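Local coordinates for cell wall binding protein cwp8 (Peptoclostridium difficile, PDB 5J6Q) that probably attaches to the bacterial cell wall through its CWB2 modules, as a protein associated with the S-layer, at residues Asp345-Pro348 and Ser349-Ala353; Asn449-Asp452 and Ala453-Lys457; Ile315-Gly318 and Glu319-Val323. One frame throughout, in Å; residues are numbered along the deposited sequence.

Interaction 1: Asp345-Pro348 and Ser349-Ala353; sequences DSLP and SEIEA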
ATOM      1  N   ASP A 345      28.725  15.968  17.093  1.00 73.55           N
ATOM      2  CA  ASP A 345      28.457  16.365  18.477  1.00 75.75           C
ATOM      3  C   ASP A 345      27.318  15.639  19.156  1.00 77.88           C
ATOM      4  O   ASP A 345      26.912  16.084  20.223  1.00 80.65           O
ATOM      5  CB  ASP A 345      28.193  17.872  18.541  1.00 80.11           C
ATOM      6  CG  ASP A 345      29.431  18.690  18.257  1.00 83.06           C
ATOM      7  OD1 ASP A 345      30.548  18.149  18.405  1.00 84.17           O
ATOM      8  OD2 ASP A 345      29.286  19.864  17.875  1.00 89.60           O
ATOM      9  N   SER A 346      26.777  14.544  18.568  1.00 77.55           N
ATOM     10  CA  SER A 346      25.720  13.795  19.260  1.00 74.86           C
ATOM     11  C   SER A 346      25.349  12.482  18.572  1.00 74.25           C
ATOM     12  O   SER A 346      25.776  12.194  17.459  1.00 74.67           O
ATOM     13  CB  SER A 346      24.464  14.639  19.418  1.00 68.24           C
ATOM     14  OG  SER A 346      24.040  15.154  18.176  1.00 70.15           O
ATOM     15  N   LEU A 347      24.545  11.705  19.264  1.00 72.28           N
ATOM     16  CA  LEU A 347      24.056  10.427  18.795  1.00 71.47           C
ATOM     17  C   LEU A 347      22.557  10.573  18.760  1.00 68.24           C
ATOM     18  O   LEU A 347      21.947  10.709  19.825  1.00 66.73           O
ATOM     19  CB  LEU A 347      24.463   9.294  19.754  1.00 72.05           C
ATOM     20  CG  LEU A 347      24.495   7.905  19.126  1.00 77.84           C
ATOM     21  CD1 LEU A 347      25.562   7.836  18.062  1.00 78.92           C
ATOM     22  CD2 LEU A 347      24.783   6.870  20.185  1.00 79.53           C
ATOM     23  N   PRO A 348      21.934  10.568  17.560  1.00 57.19           N
ATOM     24  CA  PRO A 348      20.477  10.711  17.459  1.00 50.50           C
ATOM     25  C   PRO A 348      19.837   9.513  18.232  1.00 49.58           C
ATOM     26  O   PRO A 348      20.499   8.485  18.248  1.00 48.45           O
ATOM     27  CB  PRO A 348      20.235  10.688  15.931  1.00 52.00           C
ATOM     28  CG  PRO A 348      21.548  11.161  15.359  1.00 56.92           C
ATOM     29  CD  PRO A 348      22.563  10.433  16.242  1.00 52.65           C
ATOM     30  N   SER A 349      18.619   9.629  18.796  1.00 49.33           N
ATOM     31  CA  SER A 349      18.026   8.579  19.590  1.00 58.64           C
ATOM     32  C   SER A 349      17.716   7.334  18.789  1.00 59.78           C
ATOM     33  O   SER A 349      17.737   6.241  19.352  1.00 58.02           O
ATOM     34  CB  SER A 349      16.749   9.062  20.285  1.00 61.49           C
ATOM     35  OG  SER A 349      15.699   9.391  19.398  1.00 66.07           O
ATOM     36  N   GLU A 350      17.439   7.487  17.504  1.00 55.78           N
ATOM     37  CA  GLU A 350      17.118   6.372  16.618  1.00 54.08           C
ATOM     38  C   GLU A 350      18.246   5.428  16.503  1.00 46.27           C
ATOM     39  O   GLU A 350      18.033   4.245  16.462  1.00 47.21           O
ATOM     40  CB  GLU A 350      16.744   6.887  15.206  1.00 56.66           C
ATOM     41  CG  GLU A 350      15.369   7.521  15.203  1.00 65.80           C
ATOM     42  CD  GLU A 350      15.437   9.056  15.350  1.00 73.29           C
ATOM     43  OE1 GLU A 350      14.415   9.667  15.068  1.00 72.58           O
ATOM     44  OE2 GLU A 350      16.513   9.624  15.741  1.00 70.49           O
ATOM     45  N   ILE A 351      19.451   5.945  16.436  1.00 47.45           N
ATOM     46  CA  ILE A 351      20.685   5.164  16.308  1.00 45.49           C
ATOM     47  C   ILE A 351      21.037   4.510  17.730  1.00 50.83           C
ATOM     48  O   ILE A 351      21.427   3.355  17.813  1.00 50.24           O
ATOM     49  CB  ILE A 351      21.797   6.120  15.830  1.00 43.27           C
ATOM     50  CG1 ILE A 351      21.584   6.542  14.291  1.00 42.57           C
ATOM     51  CG2 ILE A 351      23.168   5.486  16.052  1.00 39.20           C
ATOM     52  CD1 ILE A 351      21.493   5.409  13.247  1.00 37.59           C
ATOM     53  N   GLU A 352      20.884   5.270  18.811  1.00 51.12           N
ATOM     54  CA  GLU A 352      21.159   4.749  20.144  1.00 52.55           C
ATOM     55  C   GLU A 352      20.235   3.590  20.370  1.00 53.70           C
ATOM     56  O   GLU A 352      20.675   2.500  20.779  1.00 54.25           O
ATOM     57  CB  GLU A 352      20.927   5.884  21.191  1.00 56.25           C
ATOM     58  CG  GLU A 352      20.900   5.391  22.631  1.00 63.78           C
ATOM     59  CD  GLU A 352      20.829   6.547  23.611  1.00 68.65           C
ATOM     60  OE1 GLU A 352      19.812   7.244  23.603  1.00 76.42           O
ATOM     61  OE2 GLU A 352      21.793   6.764  24.348  1.00 70.87           O
ATOM     62  N   ALA A 353      18.940   3.797  20.057  1.00 52.27           N
ATOM     63  CA  ALA A 353      17.913   2.759  20.176  1.00 46.81           C
ATOM     64  C   ALA A 353      18.256   1.546  19.337  1.00 45.82           C
ATOM     65  O   ALA A 353      17.976   0.443  19.795  1.00 43.85           O
ATOM     66  CB  ALA A 353      16.540   3.323  19.779  1.00 41.87           C
TER
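The ring of P348 has I351 over one face and the E350 carboxylate at its edge, an arrangement that belongs to the N-cap of helix 349-359 in a CWB2 module. CB of I351 stands above the ring, 4.4 Å from P348 CD, while OE2 of E350 arrives in line with the ring edge, 3.9 Å from P348 CB. The bend in the E350 chain, with chi2 at 96°, folds the carboxylate back to that edge.

Proline suits the position because its ring fixes phi near the value found here, and a residue ahead of the first turn need not donate a backbone N-H. P348 thus sits at the N-cap without a side-chain acceptor to offer. Its O takes the first alpha-helical bond, from N of E352 at 3.3 Å, nearly straight and in the carbonyl plane, and accepts more weakly from N of I351.

One residue earlier, L347 takes the place that a hydrophobic staple gives to its first member, although its partner at the fourth helical residue is only the aliphatic root of a glutamate. CG of L347 lies anti to the backbone N (chi1 -157°), which carries the branch out to the helix. There CD1 meets CG2 of I351 at 3.9 Å, the two side chains crossing at about a right angle. Isoleucine fits because its CG2 packs on L347 while the branched CB lies over the proline ring, and the side chain reaches F295, V299 and L340 beyond. E352 has two roles: its OE2 forms a salt bridge with K384, while its CB lies 4.1 Å from CD2 of L347.

Interaction 2: Asn449-Asp452 and Ala453-Lys457; sequences NELD and ANAEK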
ATOM      1  N   ASN A 449      48.488  11.079  -3.797  1.00 85.58           N
ATOM      2  CA  ASN A 449      49.291  11.041  -5.017  1.00 95.37           C
ATOM      3  C   ASN A 449      50.360   9.970  -5.017  1.00 99.07           C
ATOM      4  O   ASN A 449      50.733   9.483  -6.080  1.00 99.57           O
ATOM      5  CB  ASN A 449      49.908  12.396  -5.248  1.00100.28           C
ATOM      6  CG  ASN A 449      48.890  13.279  -5.885  1.00102.92           C
ATOM      7  OD1 ASN A 449      48.672  14.411  -5.437  1.00103.63           O
ATOM      8  ND2 ASN A 449      48.181  12.798  -6.906  1.00105.71           N
ATOM      9  N   GLU A 450      50.847   9.597  -3.844  1.00102.49           N
ATOM     10  CA  GLU A 450      51.857   8.551  -3.742  1.00111.42           C
ATOM     11  C   GLU A 450      51.547   7.590  -2.590  1.00113.87           C
ATOM     12  O   GLU A 450      51.187   8.007  -1.488  1.00113.12           O
ATOM     13  CB  GLU A 450      53.263   9.158  -3.574  1.00116.40           C
ATOM     14  CG  GLU A 450      53.434   9.997  -2.322  1.00121.49           C
ATOM     15  CD  GLU A 450      54.828  10.592  -2.219  1.00128.49           C
ATOM     16  OE1 GLU A 450      55.530  10.291  -1.228  1.00132.69           O
ATOM     17  OE2 GLU A 450      55.219  11.356  -3.129  1.00133.88           O
ATOM     18  N   LEU A 451      51.687   6.296  -2.869  1.00114.33           N
ATOM     19  CA  LEU A 451      51.447   5.214  -1.921  1.00117.36           C
ATOM     20  C   LEU A 451      52.368   5.283  -0.699  1.00117.90           C
ATOM     21  O   LEU A 451      53.585   5.363  -0.845  1.00117.02           O
ATOM     22  CB  LEU A 451      51.664   3.888  -2.663  1.00117.53           C
ATOM     23  CG  LEU A 451      51.168   2.644  -1.942  1.00117.55           C
ATOM     24  CD1 LEU A 451      49.654   2.613  -1.918  1.00117.14           C
ATOM     25  CD2 LEU A 451      51.692   1.423  -2.666  1.00117.08           C
ATOM     26  N   ASP A 452      51.774   5.260   0.500  1.00117.67           N
ATOM     27  CA  ASP A 452      52.485   5.288   1.774  1.00120.50           C
ATOM     28  C   ASP A 452      53.205   3.955   2.001  1.00120.74           C
ATOM     29  O   ASP A 452      52.765   2.924   1.489  1.00118.96           O
ATOM     30  CB  ASP A 452      51.489   5.551   2.918  1.00123.44           C
ATOM     31  CG  ASP A 452      52.152   5.702   4.269  1.00129.37           C
ATOM     32  OD1 ASP A 452      52.202   4.703   5.020  1.00133.46           O
ATOM     33  OD2 ASP A 452      52.620   6.819   4.578  1.00132.62           O
ATOM     34  N   ALA A 453      54.293   3.973   2.780  1.00120.88           N
ATOM     35  CA  ALA A 453      55.092   2.782   3.046  1.00120.08           C
ATOM     36  C   ALA A 453      54.272   1.691   3.702  1.00119.20           C
ATOM     37  O   ALA A 453      54.390   0.525   3.332  1.00118.73           O
ATOM     38  CB  ALA A 453      56.265   3.142   3.943  1.00119.94           C
ATOM     39  N   ASN A 454      53.432   2.062   4.669  1.00118.25           N
ATOM     40  CA  ASN A 454      52.608   1.077   5.367  1.00117.00           C
ATOM     41  C   ASN A 454      51.573   0.479   4.432  1.00116.31           C
ATOM     42  O   ASN A 454      51.199  -0.681   4.601  1.00114.50           O
ATOM     43  CB  ASN A 454      51.924   1.717   6.565  1.00116.03           C
ATOM     44  CG  ASN A 454      52.914   2.133   7.616  1.00115.00           C
ATOM     45  OD1 ASN A 454      53.359   1.305   8.418  1.00114.25           O
ATOM     46  ND2 ASN A 454      53.334   3.393   7.664  1.00114.29           N
ATOM     47  N   ALA A 455      51.109   1.254   3.442  1.00116.00           N
ATOM     48  CA  ALA A 455      50.131   0.736   2.491  1.00117.46           C
ATOM     49  C   ALA A 455      50.786  -0.363   1.661  1.00118.20           C
ATOM     50  O   ALA A 455      50.188  -1.410   1.431  1.00117.71           O
ATOM     51  CB  ALA A 455      49.641   1.854   1.586  1.00117.95           C
ATOM     52  N   GLU A 456      52.027  -0.119   1.230  1.00119.49           N
ATOM     53  CA  GLU A 456      52.798  -1.066   0.437  1.00119.94           C
ATOM     54  C   GLU A 456      53.092  -2.333   1.242  1.00118.70           C
ATOM     55  O   GLU A 456      53.118  -3.427   0.681  1.00117.06           O
ATOM     56  CB  GLU A 456      54.113  -0.402   0.000  1.00121.68           C
ATOM     57  CG  GLU A 456      54.933  -1.259  -0.942  1.00126.32           C
ATOM     58  CD  GLU A 456      56.097  -0.501  -1.551  1.00132.15           C
ATOM     59  OE1 GLU A 456      55.917   0.684  -1.906  1.00135.13           O
ATOM     60  OE2 GLU A 456      57.187  -1.096  -1.676  1.00136.28           O
ATOM     61  N   LYS A 457      53.305  -2.183   2.554  1.00117.00           N
ATOM     62  CA  LYS A 457      53.604  -3.312   3.432  1.00117.79           C
ATOM     63  C   LYS A 457      52.385  -4.218   3.606  1.00117.89           C
ATOM     64  O   LYS A 457      52.532  -5.417   3.791  1.00116.69           O
ATOM     65  CB  LYS A 457      54.068  -2.788   4.801  1.00118.40           C
ATOM     66  CG  LYS A 457      54.508  -3.891   5.754  1.00119.30           C
ATOM     67  CD  LYS A 457      54.761  -3.336   7.152  1.00120.30           C
TER
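D452 caps the N terminus of helix 453-459 with its carboxylate, while its main-chain O accepts the first helical bond; the residue before it, L451, packs on the first turn in a manner close to a hydrophobic staple.

Among the polar bonds, OD1 of D452 takes two donors from one residue. The backbone N of N454 lies 2.9 Å from OD1 of D452 and comes from above the carboxylate plane, closing an Asx turn. ND2 of N454 donates to the syn lone pair of D452 OD1 at 3.2 Å, and the oxygen lies nearly within the amide plane. With chi1 of D452 at -176°, the carboxylate swings forward to the helix start. Aspartate suits an N-cap because its negative charge probably also interacts favourably with the helix dipole. Asparagine supplies a second N-H that steadies the carboxylate.

The main chain adds its own bond: O of D452 accepts from N of E456 at 3.1 Å, in the carbonyl plane, with a weaker bond from N of A455.

Apolar packing fills the inner side. A455 is small and buried, which lets CD1 of L451 approach its CB to 3.6 Å. This loop leucine also packs on L481 and I484 of helix 475-484, and E456, which touches I484, carries the contact from helix 453-459 itself. The other methyl of L451, CD2, lies 4.0 Å from CB of E456, the two side chains crossing at about a right angle.

Interaction 3: Ile315-Gly318 and Glu319-Val323; sequences ILVG and EDAIV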
ATOM      1  N   ILE A 315      29.685  -0.564  14.073  1.00 49.29           N
ATOM      2  CA  ILE A 315      30.621   0.250  13.378  1.00 47.22           C
ATOM      3  C   ILE A 315      29.883   1.563  13.367  1.00 46.99           C
ATOM      4  O   ILE A 315      28.748   1.623  12.869  1.00 50.01           O
ATOM      5  CB  ILE A 315      30.990  -0.161  11.946  1.00 53.59           C
ATOM      6  CG1 ILE A 315      31.287  -1.667  11.829  1.00 55.19           C
ATOM      7  CG2 ILE A 315      32.247   0.641  11.542  1.00 58.25           C
ATOM      8  CD1 ILE A 315      32.680  -2.016  12.425  1.00 55.45           C
ATOM      9  N   LEU A 316      30.499   2.617  13.872  1.00 47.14           N
ATOM     10  CA  LEU A 316      29.874   3.943  13.935  1.00 46.85           C
ATOM     11  C   LEU A 316      30.733   4.958  13.117  1.00 48.58           C
ATOM     12  O   LEU A 316      31.918   5.103  13.384  1.00 49.33           O
ATOM     13  CB  LEU A 316      29.805   4.322  15.394  1.00 48.33           C
ATOM     14  CG  LEU A 316      28.871   5.445  15.749  1.00 53.29           C
ATOM     15  CD1 LEU A 316      27.488   5.205  15.201  1.00 53.15           C
ATOM     16  CD2 LEU A 316      28.813   5.492  17.315  1.00 50.80           C
ATOM     17  N   VAL A 317      30.154   5.618  12.065  1.00 49.38           N
ATOM     18  CA  VAL A 317      30.995   6.533  11.276  1.00 47.84           C
ATOM     19  C   VAL A 317      30.356   7.907  11.339  1.00 47.74           C
ATOM     20  O   VAL A 317      29.243   8.013  11.859  1.00 47.17           O
ATOM     21  CB  VAL A 317      31.133   5.907   9.825  1.00 51.57           C
ATOM     22  CG1 VAL A 317      29.816   5.948   9.081  1.00 50.34           C
ATOM     23  CG2 VAL A 317      32.188   6.627   9.002  1.00 62.25           C
ATOM     24  N   GLY A 318      31.027   8.991  10.891  1.00 49.13           N
ATOM     25  CA  GLY A 318      30.368  10.297  10.883  1.00 49.52           C
ATOM     26  C   GLY A 318      29.313  10.295   9.759  1.00 48.55           C
ATOM     27  O   GLY A 318      29.512   9.635   8.717  1.00 48.59           O
ATOM     28  N   GLU A 319      28.203  10.999   9.968  1.00 39.73           N
ATOM     29  CA  GLU A 319      27.101  11.050   9.021  1.00 47.36           C
ATOM     30  C   GLU A 319      27.456  11.423   7.602  1.00 51.03           C
ATOM     31  O   GLU A 319      26.725  11.090   6.705  1.00 54.75           O
ATOM     32  CB  GLU A 319      26.060  12.064   9.508  1.00 49.04           C
ATOM     33  CG  GLU A 319      26.697  13.449   9.729  1.00 49.29           C
ATOM     34  CD  GLU A 319      25.682  14.480  10.233  1.00 62.83           C
ATOM     35  OE1 GLU A 319      26.092  15.457  10.909  1.00 65.10           O
ATOM     36  OE2 GLU A 319      24.473  14.308   9.941  1.00 69.89           O
ATOM     37  N   ASP A 320      28.539  12.146   7.408  1.00 58.78           N
ATOM     38  CA  ASP A 320      28.990  12.611   6.110  1.00 65.35           C
ATOM     39  C   ASP A 320      30.331  11.952   5.668  1.00 64.00           C
ATOM     40  O   ASP A 320      30.851  12.285   4.601  1.00 64.51           O
ATOM     41  CB  ASP A 320      29.221  14.140   6.173  1.00 68.07           C
ATOM     42  CG  ASP A 320      28.043  14.934   6.666  1.00 83.77           C
ATOM     43  OD1 ASP A 320      26.894  14.634   6.237  1.00 88.85           O
ATOM     44  OD2 ASP A 320      28.260  15.854   7.476  1.00 93.18           O
ATOM     45  N   ALA A 321      30.862  11.056   6.472  1.00 59.07           N
ATOM     46  CA  ALA A 321      32.153  10.393   6.252  1.00 56.02           C
ATOM     47  C   ALA A 321      32.060   9.272   5.240  1.00 54.90           C
ATOM     48  O   ALA A 321      32.171   8.071   5.549  1.00 51.68           O
ATOM     49  CB  ALA A 321      32.674   9.854   7.581  1.00 55.60           C
ATOM     50  N   ILE A 322      31.910   9.670   3.999  1.00 54.09           N
ATOM     51  CA  ILE A 322      31.747   8.712   2.918  1.00 53.71           C
ATOM     52  C   ILE A 322      32.957   7.828   2.782  1.00 55.82           C
ATOM     53  O   ILE A 322      32.793   6.595   2.669  1.00 53.91           O
ATOM     54  CB  ILE A 322      31.449   9.472   1.608  1.00 48.88           C
ATOM     55  CG1 ILE A 322      30.215  10.303   1.832  1.00 50.79           C
ATOM     56  CG2 ILE A 322      31.270   8.528   0.458  1.00 49.27           C
ATOM     57  CD1 ILE A 322      29.000   9.395   2.252  1.00 51.21           C
ATOM     58  N   VAL A 323      34.183   8.410   2.812  1.00 54.02           N
ATOM     59  CA  VAL A 323      35.317   7.480   2.599  1.00 58.78           C
ATOM     60  C   VAL A 323      35.524   6.491   3.757  1.00 58.08           C
ATOM     61  O   VAL A 323      35.796   5.314   3.493  1.00 56.56           O
ATOM     62  CB  VAL A 323      36.621   8.261   2.294  1.00 60.60           C
ATOM     63  CG1 VAL A 323      37.844   7.365   2.436  1.00 58.54           C
ATOM     64  CG2 VAL A 323      36.567   8.842   0.881  1.00 56.77           C
TER
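A type I beta turn, G318 to A321, leads from the C-terminal end of strand 313-318 toward helix 322-327. The turn is closed by N of A321 donating to O of G318 at 3.0 Å; the N-H points well at the oxygen (159°), but the donor stands above the carbonyl plane. An inverse gamma turn centred on A321 follows at once, with N of I322 2.9 Å from O of D320, and the helix starts at its last residue, I322, with A321 at the N-cap.

The apolar contact is between V317 and A321. CG2 of V317 touches CB of A321 at 3.6 Å; this methyl is anti to the backbone N of V317, which sends it forward along the chain to the turn. Both residues are buried, and they suit their places: valine favours strands, and alanine's single methyl fits between CG2 of V317 and O of G318. The absence of a side chain on G318 eases the start of the turn, where N of E319 and CB of A321 lie close by.

E319 and D320 form the polar crest of the turn. The main-chain O of E319 accepts a hydrogen bond from R294, and D320 adds a long, weak ion pair with the same arginine. V317 also packs on I339 and L341 of the adjacent parallel strand. Tight turns of this kind suit the strand-to-helix step of a beta-alpha-beta unit, here within the four-stranded parallel sheet of a CWB2 module.

In the fold
From the N terminus, interaction 3 comes first, turning the chain out of the inner strand 313-318 and into helix 322-327. After helix 329-334 and the neighbouring edge strand 339-342, interaction 1 closes the loop that opens helix 349-359. The two touch, with CD1 of L347 lying 4.1 Å from CD2 of L316, so the loop leading into this helix rests against the strand that ends in interaction 3. Interaction 2 occurs later, in another CWB2 range, and occupies the corresponding place after edge strand 444-447; its nearest atoms are about 28 Å from interaction 1. All three follow in series, without nesting or crossing.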